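Local atomic coordinates of putative transcriptional regulator, LysR family (Vibrio parahaemolyticus, PDB entry 3OXN), a protein that probably binds DNA to regulate transcription as a LysR-family factor, this chain being its substrate-binding domain without the DNA-binding part. Residues A72-T77 against S195-A200; Q19-A24 against G68-I73; L114-A119 against P161-V166; H118-I123 against P139-V144. One frame throughout, in Å; residues are numbered along the deposited sequence.

Interaction 1. Residues A72-T77 against S195-A200; sequences AICRPT and SMIWHA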
loop_
_atom_site.group_PDB
_atom_site.type_symbol
_atom_site.label_atom_id
_atom_site.label_comp_id
_atom_site.label_asym_id
_atom_site.label_seq_id
_atom_site.Cartn_x
_atom_site.Cartn_y
_atom_site.Cartn_z
ATOM N N ALA A 72 7.316 12.082 -8.860
ATOM C CA ALA A 72 7.506 11.135 -7.772
ATOM C C ALA A 72 7.356 11.871 -6.445
ATOM O O ALA A 72 7.927 12.952 -6.270
ATOM C CB ALA A 72 8.875 10.492 -7.878
ATOM N N ILE A 73 6.582 11.310 -5.516
ATOM C CA ILE A 73 6.555 11.858 -4.156
ATOM C C ILE A 73 7.148 10.882 -3.121
ATOM O O ILE A 73 6.577 9.816 -2.863
ATOM C CB ILE A 73 5.145 12.267 -3.719
ATOM C CG1 ILE A 73 4.524 13.225 -4.746
ATOM C CG2 ILE A 73 5.196 12.874 -2.309
ATOM C CD1 ILE A 73 3.014 13.494 -4.557
ATOM N N CYS A 74 8.287 11.248 -2.534
ATOM C CA CYS A 74 8.950 10.390 -1.570
ATOM C C CYS A 74 10.053 11.124 -0.840
ATOM O O CYS A 74 10.191 12.326 -0.952
ATOM C CB CYS A 74 9.592 9.219 -2.298
ATOM S SG CYS A 74 11.038 9.688 -3.301
ATOM N N ARG A 75 10.848 10.364 -0.095
ATOM C CA ARG A 75 12.123 10.833 0.431
ATOM C C ARG A 75 13.264 10.167 -0.343
ATOM O O ARG A 75 13.657 9.049 -0.029
ATOM C CB ARG A 75 12.238 10.467 1.902
ATOM C CG ARG A 75 13.305 11.235 2.617
ATOM C CD ARG A 75 13.659 10.611 3.950
ATOM N NE ARG A 75 15.001 10.035 3.920
ATOM C CZ ARG A 75 16.095 10.711 4.249
ATOM N NH1 ARG A 75 15.998 11.982 4.637
ATOM N NH2 ARG A 75 17.278 10.120 4.192
ATOM N N PRO A 76 13.793 10.841 -1.372
ATOM C CA PRO A 76 14.926 10.285 -2.122
ATOM C C PRO A 76 16.073 9.890 -1.201
ATOM O O PRO A 76 16.580 10.742 -0.470
ATOM C CB PRO A 76 15.377 11.451 -2.996
ATOM C CG PRO A 76 14.180 12.298 -3.135
ATOM C CD PRO A 76 13.408 12.175 -1.856
ATOM N N THR A 77 16.483 8.627 -1.250
ATOM C CA THR A 77 17.568 8.142 -0.395
ATOM C C THR A 77 18.907 8.809 -0.727
ATOM O O THR A 77 19.942 8.431 -0.186
ATOM C CB THR A 77 17.719 6.583 -0.452
ATOM O OG1 THR A 77 17.803 6.141 -1.818
ATOM C CG2 THR A 77 16.535 5.885 0.234
ATOM N N SER A 195 9.385 15.111 -0.479
ATOM C CA SER A 195 9.562 15.957 -1.660
ATOM C C SER A 195 8.840 15.447 -2.908
ATOM O O SER A 195 8.337 14.337 -2.944
ATOM C CB SER A 195 11.057 16.164 -1.964
ATOM O OG SER A 195 11.863 15.227 -1.289
HETATM N N MSE A 196 8.756 16.310 -3.915
HETATM C CA MSE A 196 8.316 15.911 -5.234
HETATM C C MSE A 196 9.566 15.729 -6.048
HETATM O O MSE A 196 10.542 16.449 -5.845
HETATM C CB MSE A 196 7.481 16.999 -5.867
HETATM C CG MSE A 196 6.111 17.168 -5.276
HETATM SE SE MSE A 196 5.194 18.653 -6.194
HETATM C CE MSE A 196 6.487 20.082 -5.865
ATOM N N ILE A 197 9.549 14.768 -6.958
ATOM C CA ILE A 197 10.672 14.583 -7.855
ATOM C C ILE A 197 10.152 14.429 -9.264
ATOM O O ILE A 197 9.166 13.737 -9.485
ATOM C CB ILE A 197 11.510 13.346 -7.474
ATOM C CG1 ILE A 197 11.605 13.198 -5.948
ATOM C CG2 ILE A 197 12.895 13.409 -8.125
ATOM C CD1 ILE A 197 12.594 14.115 -5.295
ATOM N N TRP A 198 10.808 15.075 -10.221
ATOM C CA TRP A 198 10.409 14.931 -11.613
ATOM C C TRP A 198 11.566 15.106 -12.592
ATOM O O TRP A 198 12.609 15.663 -12.258
ATOM C CB TRP A 198 9.256 15.886 -11.963
ATOM C CG TRP A 198 9.619 17.331 -11.877
ATOM C CD1 TRP A 198 10.024 18.123 -12.895
ATOM C CD2 TRP A 198 9.617 18.153 -10.702
ATOM N NE1 TRP A 198 10.272 19.389 -12.438
ATOM C CE2 TRP A 198 10.027 19.432 -11.087
ATOM C CE3 TRP A 198 9.296 17.930 -9.355
ATOM C CZ2 TRP A 198 10.140 20.491 -10.187
ATOM C CZ3 TRP A 198 9.407 18.980 -8.456
ATOM C CH2 TRP A 198 9.825 20.243 -8.877
ATOM N N HIS A 199 11.347 14.624 -13.813
ATOM C CA HIS A 199 12.311 14.753 -14.898
ATOM C C HIS A 199 12.328 16.187 -15.453
ATOM O O HIS A 199 11.291 16.839 -15.529
ATOM C CB HIS A 199 11.947 13.760 -16.008
ATOM C CG HIS A 199 13.085 13.402 -16.921
ATOM N ND1 HIS A 199 13.447 14.180 -18.003
ATOM C CD2 HIS A 199 13.906 12.328 -16.942
ATOM C CE1 HIS A 199 14.454 13.607 -18.638
ATOM N NE2 HIS A 199 14.752 12.480 -18.018
ATOM N N ALA A 200 13.506 16.672 -15.834
ATOM C CA ALA A 200 13.612 17.947 -16.529
ATOM C C ALA A 200 12.556 18.009 -17.632
ATOM O O ALA A 200 11.949 19.056 -17.881
ATOM C CB ALA A 200 14.992 18.104 -17.114
#
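Ala72 faces Ile197, Ile73 faces Met196 and Cys74 faces Ser195 where strands 72-74 and 195-199 run antiparallel, their axes 4.5 Å apart at the closest point. Ala72 and Ile197 are a hydrogen-bonded pair: each N-H goes to the other's carbonyl O. Cys74 and Ser195 repeat the exchange, Cys74 N to Ser195 O at 3.1 Å and Ser195 N to Cys74 O at 2.9 Å. Ser195 OG adds a weak 3.4 Å bond to that same Cys74 O. Strand 194-199 is the one that brings the chain back from the other lobe of the two-lobed, periplasmic-binding-protein-like domain, and it slots in antiparallel between strands 71-74 and 83-89. On the face carrying Ala72, Cys74, Ser195 and Ile197, Ala72 CB lies 3.9 Å from Ile197 CB. Ile197 CG1 stands beside its backbone N, and chi2 of -78° turns CD1 to Pro76. Pro76, two residues past the end of strand 72-74, points toward segment 195-200, so that Pro76 CG and Ile197 CD1 meet tip to tip. Pro76 CD also rests 3.5 Å from Ser195 OG. Leu64 of helix 60-65 covers Ala72 and Ile197 on this face. On the opposite face, with Ile73 and Met196, Ile73 CG1 is 4.3 Å from CG of Met196, a selenomethionine that also packs on Leu88.

Interaction 2. Residues Q19-A24 against G68-I73; sequences QTFTIA and GADLAI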
loop_
_atom_site.group_PDB
_atom_site.type_symbol
_atom_site.label_atom_id
_atom_site.label_comp_id
_atom_site.label_asym_id
_atom_site.label_seq_id
_atom_site.Cartn_x
_atom_site.Cartn_y
_atom_site.Cartn_z
ATOM N N GLN A 19 -5.958 14.940 -19.511
ATOM C CA GLN A 19 -4.732 14.180 -19.550
ATOM C C GLN A 19 -4.562 13.386 -18.274
ATOM O O GLN A 19 -4.994 13.799 -17.210
ATOM C CB GLN A 19 -3.579 15.159 -19.702
ATOM C CG GLN A 19 -2.227 14.617 -19.315
ATOM C CD GLN A 19 -1.143 15.619 -19.615
ATOM O OE1 GLN A 19 -1.372 16.604 -20.334
ATOM N NE2 GLN A 19 0.048 15.378 -19.076
ATOM N N THR A 20 -3.925 12.234 -18.374
ATOM C CA THR A 20 -3.662 11.454 -17.168
ATOM C C THR A 20 -2.236 11.651 -16.609
ATOM O O THR A 20 -1.264 11.831 -17.341
ATOM C CB THR A 20 -4.007 9.957 -17.346
ATOM O OG1 THR A 20 -3.024 9.173 -16.669
ATOM C CG2 THR A 20 -4.029 9.582 -18.815
ATOM N N PHE A 21 -2.128 11.640 -15.291
ATOM C CA PHE A 21 -0.852 11.873 -14.655
ATOM C C PHE A 21 -0.444 10.605 -13.948
ATOM O O PHE A 21 -1.255 9.968 -13.273
ATOM C CB PHE A 21 -0.949 13.042 -13.667
ATOM C CG PHE A 21 -1.442 14.325 -14.295
ATOM C CD1 PHE A 21 -2.799 14.536 -14.506
ATOM C CD2 PHE A 21 -0.552 15.303 -14.691
ATOM C CE1 PHE A 21 -3.252 15.690 -15.097
ATOM C CE2 PHE A 21 -1.008 16.463 -15.282
ATOM C CZ PHE A 21 -2.365 16.652 -15.484
ATOM N N THR A 22 0.811 10.222 -14.145
ATOM C CA THR A 22 1.405 9.125 -13.417
ATOM C C THR A 22 2.181 9.701 -12.243
ATOM O O THR A 22 3.100 10.495 -12.423
ATOM C CB THR A 22 2.377 8.352 -14.305
ATOM O OG1 THR A 22 1.693 7.947 -15.492
ATOM C CG2 THR A 22 2.929 7.127 -13.579
ATOM N N ILE A 23 1.804 9.294 -11.043
ATOM C CA ILE A 23 2.535 9.660 -9.848
ATOM C C ILE A 23 3.103 8.418 -9.213
ATOM O O ILE A 23 2.347 7.567 -8.762
ATOM C CB ILE A 23 1.599 10.285 -8.817
ATOM C CG1 ILE A 23 0.832 11.451 -9.440
ATOM C CG2 ILE A 23 2.391 10.721 -7.592
ATOM C CD1 ILE A 23 1.726 12.594 -9.824
ATOM N N ALA A 24 4.422 8.298 -9.177
ATOM C CA ALA A 24 5.056 7.200 -8.442
ATOM C C ALA A 24 5.143 7.601 -6.982
ATOM O O ALA A 24 5.747 8.626 -6.646
ATOM C CB ALA A 24 6.447 6.900 -8.998
ATOM N N GLY A 68 7.721 6.195 -17.448
ATOM C CA GLY A 68 6.613 7.110 -17.691
ATOM C C GLY A 68 5.999 7.807 -16.471
ATOM O O GLY A 68 4.864 8.301 -16.533
ATOM N N ALA A 69 6.738 7.852 -15.362
ATOM C CA ALA A 69 6.263 8.518 -14.156
ATOM C C ALA A 69 6.364 10.035 -14.333
ATOM O O ALA A 69 7.426 10.554 -14.649
ATOM C CB ALA A 69 7.062 8.061 -12.952
ATOM N N ASP A 70 5.253 10.741 -14.155
ATOM C CA ASP A 70 5.251 12.188 -14.354
ATOM C C ASP A 70 5.924 12.910 -13.192
ATOM O O ASP A 70 6.719 13.826 -13.395
ATOM C CB ASP A 70 3.831 12.720 -14.579
ATOM C CG ASP A 70 3.375 12.560 -16.020
ATOM O OD1 ASP A 70 4.242 12.597 -16.926
ATOM O OD2 ASP A 70 2.151 12.412 -16.251
ATOM N N LEU A 71 5.620 12.453 -11.981
ATOM C CA LEU A 71 6.114 13.045 -10.743
ATOM C C LEU A 71 6.327 11.925 -9.724
ATOM O O LEU A 71 5.602 10.926 -9.717
ATOM C CB LEU A 71 5.070 14.030 -10.208
ATOM C CG LEU A 71 5.305 14.771 -8.896
ATOM C CD1 LEU A 71 6.465 15.743 -9.001
ATOM C CD2 LEU A 71 4.030 15.502 -8.509
ATOM N N ALA A 72 7.316 12.082 -8.860
ATOM C CA ALA A 72 7.506 11.135 -7.772
ATOM C C ALA A 72 7.356 11.871 -6.445
ATOM O O ALA A 72 7.927 12.952 -6.270
ATOM C CB ALA A 72 8.875 10.492 -7.878
ATOM N N ILE A 73 6.582 11.310 -5.516
ATOM C CA ILE A 73 6.555 11.858 -4.156
ATOM C C ILE A 73 7.148 10.882 -3.121
ATOM O O ILE A 73 6.577 9.816 -2.863
ATOM C CB ILE A 73 5.145 12.267 -3.719
ATOM C CG1 ILE A 73 4.524 13.225 -4.746
ATOM C CG2 ILE A 73 5.196 12.874 -2.309
ATOM C CD1 ILE A 73 3.014 13.494 -4.557
#
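Ile23 and Leu71 lie side by side and point the same way: Ile23 CG1 is anti to its own carbonyl carbon and chi2 of -65° turns CD1 onto Leu71 CB, 3.7 Å away, while Leu71 CG runs anti to its backbone N (chi1 178°). They sit on neighbouring parallel strands, 20-25 and 71-74, of a sheet whose strand order, 2-1-3-5-4, is that of the type II periplasmic-binding-protein fold. The backbone ladder starts at Thr22 O, which takes two N-H groups: Leu71 N from nearly straight ahead of the carbonyl, and Asp70 N, at 2.8 Å, tilted from its plane. It continues with Ala24 N to Leu71 O at 2.9 Å and Ile73 N to Ala24 O at 3.0 Å. Asp70 CG lies beside its own backbone N, and OD2 makes a weak 3.3 Å bond to Thr22 N and lies close to Phe21 CA, so Thr22 meets Asp70 through both its N-H and its carbonyl. Two residues before Asp70, the O of Gly68 meets Thr22 OG1 in a weak bond; Gly68 is the first residue after helix 60-65 to leave helical backbone angles, and at its positive phi (89°) a CB would crowd the preceding carbonyl O. On the face with Ile23 and Leu71, Leu211 of helix 206-227 packs over Ile23 and Phe21, and Ile73 CD1 slants across Ile23 CG2 at 4.2 Å. On the other face Ala24 and Ala72 are both small, and Ala24 CB also touches CB of the loop residue Ala69, at 4.2 Å.

Interaction 3. Residues L114-A119 against P161-V166; sequences LSHPHA and PIIITV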
loop_
_atom_site.group_PDB
_atom_site.type_symbol
_atom_site.label_atom_id
_atom_site.label_comp_id
_atom_site.label_asym_id
_atom_site.label_seq_id
_atom_site.Cartn_x
_atom_site.Cartn_y
_atom_site.Cartn_z
ATOM N N LEU A 114 12.236 -0.043 24.214
ATOM C CA LEU A 114 13.208 -1.103 23.945
ATOM C C LEU A 114 12.870 -2.498 24.514
ATOM O O LEU A 114 13.582 -3.461 24.229
ATOM C CB LEU A 114 14.602 -0.671 24.419
ATOM C CG LEU A 114 15.485 0.048 23.394
ATOM C CD1 LEU A 114 14.675 0.849 22.404
ATOM C CD2 LEU A 114 16.493 0.938 24.099
ATOM N N SER A 115 11.794 -2.614 25.292
ATOM C CA SER A 115 11.425 -3.895 25.894
ATOM C C SER A 115 10.275 -4.585 25.186
ATOM O O SER A 115 9.809 -5.619 25.640
ATOM C CB SER A 115 10.989 -3.719 27.354
ATOM O OG SER A 115 11.446 -2.502 27.902
ATOM N N HIS A 116 9.780 -4.004 24.104
ATOM C CA HIS A 116 8.563 -4.520 23.484
ATOM C C HIS A 116 8.771 -4.865 22.012
ATOM O O HIS A 116 9.665 -4.304 21.362
ATOM C CB HIS A 116 7.422 -3.501 23.627
ATOM C CG HIS A 116 6.840 -3.421 25.004
ATOM N ND1 HIS A 116 5.710 -4.121 25.375
ATOM C CD2 HIS A 116 7.219 -2.714 26.091
ATOM C CE1 HIS A 116 5.423 -3.852 26.638
ATOM N NE2 HIS A 116 6.324 -3.003 27.097
ATOM N N PRO A 117 7.938 -5.780 21.479
ATOM C CA PRO A 117 8.001 -6.159 20.062
ATOM C C PRO A 117 7.619 -4.951 19.224
ATOM O O PRO A 117 6.671 -4.254 19.578
ATOM C CB PRO A 117 6.905 -7.220 19.921
ATOM C CG PRO A 117 6.348 -7.436 21.288
ATOM C CD PRO A 117 6.735 -6.306 22.140
ATOM N N HIS A 118 8.338 -4.708 18.140
ATOM C CA HIS A 118 8.099 -3.533 17.322
ATOM C C HIS A 118 7.537 -3.933 15.970
ATOM O O HIS A 118 8.035 -4.865 15.345
ATOM C CB HIS A 118 9.402 -2.750 17.114
ATOM C CG HIS A 118 9.848 -1.962 18.311
ATOM N ND1 HIS A 118 10.276 -2.560 19.481
ATOM C CD2 HIS A 118 9.968 -0.628 18.504
ATOM C CE1 HIS A 118 10.620 -1.621 20.349
ATOM N NE2 HIS A 118 10.451 -0.442 19.780
ATOM N N ALA A 119 6.497 -3.225 15.529
ATOM C CA ALA A 119 5.965 -3.370 14.173
ATOM C C ALA A 119 6.180 -2.078 13.388
ATOM O O ALA A 119 5.636 -1.038 13.743
ATOM C CB ALA A 119 4.495 -3.731 14.216
ATOM N N PRO A 161 1.989 -7.600 22.155
ATOM C CA PRO A 161 2.013 -6.213 22.630
ATOM C C PRO A 161 2.934 -5.364 21.763
ATOM O O PRO A 161 3.934 -4.829 22.272
ATOM C CB PRO A 161 2.629 -6.329 24.023
ATOM C CG PRO A 161 3.095 -7.781 24.169
ATOM C CD PRO A 161 2.992 -8.433 22.832
ATOM N N ILE A 162 2.619 -5.235 20.475
ATOM C CA ILE A 162 3.532 -4.514 19.600
ATOM C C ILE A 162 3.385 -3.005 19.709
ATOM O O ILE A 162 2.306 -2.486 19.992
ATOM C CB ILE A 162 3.407 -4.930 18.129
ATOM C CG1 ILE A 162 1.937 -5.000 17.722
ATOM C CG2 ILE A 162 4.144 -6.239 17.872
ATOM C CD1 ILE A 162 1.741 -5.109 16.222
ATOM N N ILE A 163 4.500 -2.314 19.503
ATOM C CA ILE A 163 4.510 -0.876 19.321
ATOM C C ILE A 163 4.727 -0.609 17.837
ATOM O O ILE A 163 5.775 -0.967 17.268
ATOM C CB ILE A 163 5.627 -0.210 20.139
ATOM C CG1 ILE A 163 5.387 -0.398 21.636
ATOM C CG2 ILE A 163 5.733 1.263 19.799
ATOM C CD1 ILE A 163 6.642 -0.266 22.445
ATOM N N ILE A 164 3.724 0.008 17.220
ATOM C CA ILE A 164 3.718 0.256 15.784
ATOM C C ILE A 164 4.354 1.604 15.453
ATOM O O ILE A 164 3.743 2.638 15.687
ATOM C CB ILE A 164 2.270 0.256 15.219
ATOM C CG1 ILE A 164 1.601 -1.109 15.387
ATOM C CG2 ILE A 164 2.281 0.602 13.761
ATOM C CD1 ILE A 164 1.125 -1.392 16.800
ATOM N N THR A 165 5.570 1.611 14.914
ATOM C CA THR A 165 6.168 2.875 14.480
ATOM C C THR A 165 5.663 3.263 13.100
ATOM O O THR A 165 5.513 2.413 12.235
ATOM C CB THR A 165 7.686 2.803 14.423
ATOM O OG1 THR A 165 8.206 2.530 15.733
ATOM C CG2 THR A 165 8.232 4.125 13.903
ATOM N N VAL A 166 5.405 4.547 12.892
ATOM C CA VAL A 166 4.812 5.027 11.641
ATOM C C VAL A 166 5.120 6.496 11.469
ATOM O O VAL A 166 5.303 7.204 12.464
ATOM C CB VAL A 166 3.280 4.944 11.671
ATOM C CG1 VAL A 166 2.794 3.563 11.324
ATOM C CG2 VAL A 166 2.760 5.405 13.018
#
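Pro117 packs against both Pro161 and Ile162: its CG comes within 3.8 Å of Pro161 CD, the two proline side chains crossing at about a right angle, and its CB lies 3.6 Å from Ile162 CG2. Ile162 holds CG1 between its backbone N and carbonyl carbon (chi1 46°), with CD1 extended beyond it to Ala119 CB at 3.7 Å. That methyl also meets Ile164 CG1, so Ala119 is well covered by the two isoleucines. Just before Pro117, the His116 side chain crosses that of Ile163 at about a right angle, CB to CD1 3.5 Å, and the edge of its ring lies near Pro161 O without bonding to it; that oxygen takes a weak bond from His101 NE2. Behind the side chains runs a parallel ladder: Ile163 N to Pro117 O, Ala119 N to Ile163 O and Thr165 N to Ala119 O, each 2.9 Å. Further out, Thr165 OG1 is hydrogen-bonded to Tyr113 OH, and the Tyr113 ring meets His118 edge-to-face. The two strands occupy the interior of the second lobe's sheet: strand 142-146 flanks 117-120, strand 93-98 runs antiparallel beside 163-167, and helix 151-156 covers Ile162 and Ile164 through Ile156 and Ala153.

Interaction 4. Residues H118-I123 against P139-V144; sequences HAMIAI and PQRKMV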
loop_
_atom_site.group_PDB
_atom_site.type_symbol
_atom_site.label_atom_id
_atom_site.label_comp_id
_atom_site.label_asym_id
_atom_site.label_seq_id
_atom_site.Cartn_x
_atom_site.Cartn_y
_atom_site.Cartn_z
ATOM N N HIS A 118 8.338 -4.708 18.140
ATOM C CA HIS A 118 8.099 -3.533 17.322
ATOM C C HIS A 118 7.537 -3.933 15.970
ATOM O O HIS A 118 8.035 -4.865 15.345
ATOM C CB HIS A 118 9.402 -2.750 17.114
ATOM C CG HIS A 118 9.848 -1.962 18.311
ATOM N ND1 HIS A 118 10.276 -2.560 19.481
ATOM C CD2 HIS A 118 9.968 -0.628 18.504
ATOM C CE1 HIS A 118 10.620 -1.621 20.349
ATOM N NE2 HIS A 118 10.451 -0.442 19.780
ATOM N N ALA A 119 6.497 -3.225 15.529
ATOM C CA ALA A 119 5.965 -3.370 14.173
ATOM C C ALA A 119 6.180 -2.078 13.388
ATOM O O ALA A 119 5.636 -1.038 13.743
ATOM C CB ALA A 119 4.495 -3.731 14.216
HETATM N N MSE A 120 6.980 -2.131 12.329
HETATM C CA MSE A 120 7.342 -0.905 11.615
HETATM C C MSE A 120 6.586 -0.701 10.323
HETATM O O MSE A 120 6.849 -1.370 9.332
HETATM C CB MSE A 120 8.828 -0.880 11.316
HETATM C CG MSE A 120 9.247 0.375 10.605
HETATM SE SE MSE A 120 11.173 0.684 10.723
HETATM C CE MSE A 120 11.471 0.263 12.617
ATOM N N ILE A 121 5.668 0.252 10.319
ATOM C CA ILE A 121 4.778 0.412 9.182
ATOM C C ILE A 121 5.143 1.617 8.323
ATOM O O ILE A 121 5.606 2.618 8.848
ATOM C CB ILE A 121 3.323 0.507 9.667
ATOM C CG1 ILE A 121 2.818 -0.890 10.005
ATOM C CG2 ILE A 121 2.436 1.166 8.618
ATOM C CD1 ILE A 121 3.132 -1.880 8.908
ATOM N N ALA A 122 4.994 1.480 7.004
ATOM C CA ALA A 122 5.013 2.590 6.038
ATOM C C ALA A 122 6.255 3.467 6.046
ATOM O O ALA A 122 6.244 4.577 5.500
ATOM C CB ALA A 122 3.770 3.445 6.208
ATOM N N ILE A 123 7.315 2.963 6.667
ATOM C CA ILE A 123 8.575 3.675 6.817
ATOM C C ILE A 123 9.518 3.212 5.732
ATOM O O ILE A 123 9.779 2.013 5.611
ATOM C CB ILE A 123 9.236 3.285 8.142
ATOM C CG1 ILE A 123 8.433 3.828 9.331
ATOM C CG2 ILE A 123 10.690 3.721 8.167
ATOM C CD1 ILE A 123 8.527 5.341 9.551
ATOM N N PRO A 139 20.401 -0.870 23.145
ATOM C CA PRO A 139 20.130 -2.288 22.924
ATOM C C PRO A 139 19.365 -2.474 21.631
ATOM O O PRO A 139 18.743 -1.544 21.131
ATOM C CB PRO A 139 19.247 -2.645 24.121
ATOM C CG PRO A 139 19.784 -1.785 25.195
ATOM C CD PRO A 139 20.143 -0.482 24.542
ATOM N N GLN A 140 19.419 -3.675 21.088
ATOM C CA GLN A 140 18.604 -4.022 19.939
ATOM C C GLN A 140 17.140 -4.081 20.399
ATOM O O GLN A 140 16.853 -4.530 21.506
ATOM C CB GLN A 140 19.035 -5.402 19.455
ATOM C CG GLN A 140 19.444 -5.512 18.009
ATOM C CD GLN A 140 20.357 -6.720 17.798
ATOM O OE1 GLN A 140 21.529 -6.699 18.196
ATOM N NE2 GLN A 140 19.814 -7.789 17.197
ATOM N N ARG A 141 16.203 -3.640 19.574
ATOM C CA ARG A 141 14.825 -3.985 19.865
ATOM C C ARG A 141 14.436 -5.181 19.006
ATOM O O ARG A 141 15.134 -5.514 18.059
ATOM C CB ARG A 141 13.891 -2.788 19.651
ATOM C CG ARG A 141 13.636 -2.444 18.224
ATOM C CD ARG A 141 13.175 -1.011 18.117
ATOM N NE ARG A 141 13.274 -0.509 16.751
ATOM C CZ ARG A 141 14.425 -0.322 16.113
ATOM N NH1 ARG A 141 15.583 -0.602 16.709
ATOM N NH2 ARG A 141 14.414 0.143 14.872
ATOM N N LYS A 142 13.344 -5.849 19.355
ATOM C CA LYS A 142 12.833 -6.935 18.527
ATOM C C LYS A 142 11.856 -6.360 17.511
ATOM O O LYS A 142 10.802 -5.840 17.860
ATOM C CB LYS A 142 12.175 -8.027 19.385
ATOM C CG LYS A 142 11.340 -7.466 20.569
ATOM C CD LYS A 142 10.958 -8.521 21.651
ATOM C CE LYS A 142 10.042 -7.891 22.732
ATOM N NZ LYS A 142 9.814 -8.728 23.960
HETATM N N MSE A 143 12.239 -6.440 16.245
HETATM C CA MSE A 143 11.413 -6.004 15.133
HETATM C C MSE A 143 10.568 -7.152 14.597
HETATM O O MSE A 143 10.957 -7.841 13.657
HETATM C CB MSE A 143 12.338 -5.514 14.031
HETATM C CG MSE A 143 12.583 -4.016 14.041
HETATM SE SE MSE A 143 11.232 -3.262 12.867
HETATM C CE MSE A 143 11.555 -4.388 11.299
ATOM N N VAL A 144 9.406 -7.362 15.194
ATOM C CA VAL A 144 8.572 -8.512 14.871
ATOM C C VAL A 144 7.852 -8.400 13.516
ATOM O O VAL A 144 7.493 -9.407 12.906
ATOM C CB VAL A 144 7.549 -8.748 15.998
ATOM C CG1 VAL A 144 6.239 -9.236 15.449
ATOM C CG2 VAL A 144 8.108 -9.713 17.021
#
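The His118 ring has the aliphatic chain of Arg141 across one face, with CD over the ring centre in a CH-pi contact, and Lys142 O near its plane at the edge. The guanidinium stands almost upright to the ring, the planes 84° apart, and His118 CD2 lies at its edge, in plane, while Met143 CG lies 4.3 Å above one of its faces, toward the rim. Arg141 CG sits between its backbone N and carbonyl carbon (chi1 74°), and the chain is extended from there to NE; beyond it, NH2 forms a salt bridge with Glu132 of helix 125-134. Next along, the selenomethionines Met120 and Met143 touch, CE of the first to SE of the second at 3.5 Å. Backbone pairing is sparse: His118 N bonds Lys142 O at 2.7 Å, and Val144 N reaches His118 O only weakly. Met143 O accepts from Ser49 OG of the second subunit and Val144 O from Tyr42 OH of the second subunit, consistent with the head-to-tail dimers of LysR effector domains. The contact closes the beta-alpha-beta unit in which strand 142-146, outermost in its sheet within this chain, lies beside 117-120, and helix 125-134 touches Met120 through Lys128.

The four contacts divide between the two sheets of a bilobal domain. Interactions 1 and 2 share strand 71-74, with centres 11 Å apart, and place it between strands 20-25 and 194-199. Interactions 3 and 4 share strand 117-120, centres 6 Å apart, between strands 163-167 and 142-146. Between lobes the distances are larger: interactions 2 and 3 lie 34 Å apart by centres, about 15 Å by nearest atoms. Along the chain, interaction 2 closes before 3 and 4 open, and both of these fall inside the loop closed by interaction 1. In sequence, the first lobe's sheet is interrupted by the second lobe and receives strand 194-199 when the chain crosses back, as in periplasmic-binding-protein folds.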